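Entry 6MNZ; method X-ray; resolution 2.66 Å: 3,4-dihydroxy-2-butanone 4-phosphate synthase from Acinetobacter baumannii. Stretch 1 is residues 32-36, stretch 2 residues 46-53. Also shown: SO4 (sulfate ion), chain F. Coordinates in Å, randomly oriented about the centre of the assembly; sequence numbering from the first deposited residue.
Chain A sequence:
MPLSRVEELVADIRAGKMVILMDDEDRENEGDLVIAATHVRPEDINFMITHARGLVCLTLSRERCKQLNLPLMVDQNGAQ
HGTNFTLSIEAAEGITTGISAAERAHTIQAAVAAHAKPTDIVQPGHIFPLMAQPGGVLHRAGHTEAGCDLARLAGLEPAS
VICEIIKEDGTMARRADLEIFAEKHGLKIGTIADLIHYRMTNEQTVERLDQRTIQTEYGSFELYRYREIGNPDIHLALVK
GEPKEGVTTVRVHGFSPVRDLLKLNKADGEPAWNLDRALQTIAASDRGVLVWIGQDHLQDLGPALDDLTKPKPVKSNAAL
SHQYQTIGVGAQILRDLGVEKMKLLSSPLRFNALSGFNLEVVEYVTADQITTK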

# COMPACT_ATOMS: atom_id res chain seq x y z
N ASP A 32 -28.67 -4.27 -3.61
CA ASP A 32 -28.79 -3.26 -4.65
C ASP A 32 -29.63 -3.82 -5.78
O ASP A 32 -29.29 -4.86 -6.35
CB ASP A 32 -27.42 -2.84 -5.18
CG ASP A 32 -26.61 -2.07 -4.15
OD1 ASP A 32 -26.77 -2.34 -2.95
OD2 ASP A 32 -25.70 -1.33 -4.57
N LEU A 33 -30.64 -3.06 -6.20
CA LEU A 33 -31.13 -3.18 -7.57
C LEU A 33 -29.99 -2.93 -8.55
O LEU A 33 -29.07 -2.17 -8.26
CB LEU A 33 -32.26 -2.18 -7.82
CG LEU A 33 -33.53 -2.31 -6.97
CD1 LEU A 33 -34.42 -1.09 -7.19
CD2 LEU A 33 -34.28 -3.59 -7.28
N VAL A 34 -29.97 -3.73 -9.61
CA VAL A 34 -28.89 -3.70 -10.60
C VAL A 34 -29.52 -3.91 -11.97
O VAL A 34 -30.31 -4.84 -12.15
CB VAL A 34 -27.82 -4.78 -10.34
CG1 VAL A 34 -26.64 -4.60 -11.29
CG2 VAL A 34 -27.36 -4.73 -8.89
N ILE A 35 -29.28 -2.96 -12.87
CA ILE A 35 -29.78 -3.05 -14.24
C ILE A 35 -28.66 -2.66 -15.19
O ILE A 35 -27.81 -1.83 -14.86
CB ILE A 35 -31.02 -2.15 -14.45
CG1 ILE A 35 -31.55 -2.30 -15.88
CG2 ILE A 35 -30.69 -0.70 -14.14
CD1 ILE A 35 -32.89 -1.62 -16.10
N ALA A 36 -28.68 -3.25 -16.38
CA ALA A 36 -27.71 -2.89 -17.41
C ALA A 36 -27.88 -1.42 -17.78
O ALA A 36 -28.96 -1.01 -18.22
CB ALA A 36 -27.88 -3.77 -18.64
N ASN A 46 -36.91 5.74 -11.87
CA ASN A 46 -37.98 6.13 -10.97
C ASN A 46 -38.33 5.01 -10.00
O ASN A 46 -38.61 5.27 -8.82
CB ASN A 46 -39.22 6.54 -11.77
CG ASN A 46 -40.35 7.03 -10.89
OD1 ASN A 46 -41.46 6.50 -10.93
ND2 ASN A 46 -40.07 8.04 -10.07
N PHE A 47 -38.36 3.77 -10.48
CA PHE A 47 -38.54 2.64 -9.57
C PHE A 47 -37.44 2.59 -8.53
O PHE A 47 -37.69 2.30 -7.35
CB PHE A 47 -38.58 1.33 -10.36
CG PHE A 47 -38.78 0.12 -9.50
CD1 PHE A 47 -37.69 -0.61 -9.05
CD2 PHE A 47 -40.05 -0.29 -9.14
CE1 PHE A 47 -37.86 -1.68 -8.19
CE2 PHE A 47 -40.22 -1.34 -8.26
CZ PHE A 47 -39.13 -2.07 -7.83
N MET A 48 -36.22 2.97 -8.91
CA MET A 48 -35.09 2.90 -7.98
C MET A 48 -35.24 3.93 -6.87
O MET A 48 -35.21 3.57 -5.68
CB MET A 48 -33.78 3.11 -8.74
CG MET A 48 -33.33 1.90 -9.52
SD MET A 48 -31.65 2.07 -10.14
CE MET A 48 -31.15 0.35 -10.27
N ILE A 49 -35.48 5.19 -7.22
CA ILE A 49 -35.60 6.24 -6.21
C ILE A 49 -36.86 6.10 -5.37
O ILE A 49 -37.03 6.86 -4.41
CB ILE A 49 -35.58 7.64 -6.86
CG1 ILE A 49 -36.86 7.87 -7.67
CG2 ILE A 49 -34.35 7.79 -7.75
CD1 ILE A 49 -36.92 9.23 -8.35
N THR A 50 -37.79 5.24 -5.77
CA THR A 50 -39.08 5.10 -5.10
C THR A 50 -39.09 3.94 -4.11
O THR A 50 -39.52 4.10 -2.97
CB THR A 50 -40.20 4.92 -6.12
OG1 THR A 50 -40.13 5.96 -7.11
CG2 THR A 50 -41.56 4.97 -5.44
N HIS A 51 -38.72 2.75 -4.57
CA HIS A 51 -38.86 1.53 -3.78
C HIS A 51 -37.53 0.98 -3.29
O HIS A 51 -37.54 0.06 -2.47
CB HIS A 51 -39.60 0.46 -4.60
CG HIS A 51 -40.88 0.94 -5.20
ND1 HIS A 51 -42.00 1.20 -4.44
CD2 HIS A 51 -41.17 1.39 -6.45
CE1 HIS A 51 -42.96 1.68 -5.21
NE2 HIS A 51 -42.48 1.82 -6.43
N ALA A 52 -36.42 1.60 -3.65
CA ALA A 52 -35.12 1.33 -3.04
C ALA A 52 -34.57 2.53 -2.28
O ALA A 52 -34.06 2.37 -1.17
CB ALA A 52 -34.12 0.88 -4.11
N ARG A 53 -34.59 3.71 -2.89
CA ARG A 53 -34.36 4.97 -2.19
C ARG A 53 -32.95 5.08 -1.63
O ARG A 53 -32.69 5.92 -0.76
CB ARG A 53 -35.39 5.17 -1.07
CG ARG A 53 -36.81 5.37 -1.58
CD ARG A 53 -37.84 5.33 -0.46
NE ARG A 53 -38.20 3.96 -0.09
CZ ARG A 53 -37.86 3.37 1.05
NH1 ARG A 53 -37.15 4.01 1.97
NH2 ARG A 53 -38.22 2.11 1.27
S SO4 F . -42.04 -0.73 -0.79
O1 SO4 F . -42.19 0.39 -1.71
O2 SO4 F . -41.55 -1.90 -1.51
O3 SO4 F . -41.10 -0.37 0.27
O4 SO4 F . -43.34 -1.04 -0.19

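The strand 32-36 and the helix that runs through residues 46-52 lie nearly antiparallel, their N-to-C directions 170° apart and their axes 10.2 Å apart at closest approach. That spacing is typical of a helix resting on a sheet through its side chains. The backbones come nearest at Leu33 and Met48, whose CA atoms are 7.3 Å apart, and no hydrogen bond crosses between the stretches; the side-chain contacts are carbon to carbon, so the packing is apolar. Its modest buried surface, 233 Å² summed over both sides, comes mainly from Leu33 and Met48.

Strand alternation selects the participants. The CA-to-CB bonds of Leu33 and Ile35 point toward the helix, whereas that of Val34 points away, leaving Val34 CB 6.1 Å from Met48 CE. Leu33 adopts the m,t rotamer (chi1 -61°, chi2 170°), the commonest leucine conformation, which extends CD1 between two helix residues: CD1 lies 3.6 Å from Phe47 CE1 and 3.7 Å from Ala52 CB. The small Ala52, its CB directed toward the strand, thus offers its methyl to the same Leu33 CD1 that meets Phe47.

Phe47 also points toward the strand. Its chi1 of -179° (t) carries the ring out from the helix, and chi2 of -94° is the near-perpendicular value that aromatic side chains prefer. Leu33 CD1 sits at the edge of this ring, near its plane, so the methyl meets the ring's rim rather than its face.

Met48 reaches the strand differently. Its CA-to-CB bond is directed sideways, but the chain is long and largely extended (chi1 -77°, m; chi2 -169°, t; chi3 154°, t), so its end comes nearer than its base suggests. The terminal CE lies 3.7 Å from Leu33 CB and 4.0 Å from Ile35 CG2, touching both strand residues that point its way. Ile35, with chi1 -178° and chi2 171° (t,t), makes the looser of these two contacts.

Within the helix, the backbone widens. Ala52 N and Arg53 N both donate to Met48 O, at 3.1 and 2.9 Å; the second bond spans five residues and belongs to the pi-type turn at 48-52. His51 N donates to Phe47 O at 3.0 Å in the ordinary i to i-4 pattern. Thr50, with chi1 -52° (m), folds its hydroxyl back onto the preceding turn, where OG1 donates to Asn46 O at a very short 2.4 Å, a value to treat cautiously at 2.66 Å resolution.

Arg53 leaves helical geometry with a positive phi of 65°. Its NE makes a weak hydrogen bond to Thr50 O, 3.2 Å with an angle of 128° at the hydrogen. His51 (chi1 -52°, m; chi2 -71°) takes no part in the apolar contact; its ND1 donates to sulfate O1 at 2.9 Å and 169°, nearly linear, with O1 close to the imidazole plane. Arg53 NH2 is 3.9 Å from sulfate O3. The ion probably came from the crystallisation liquor.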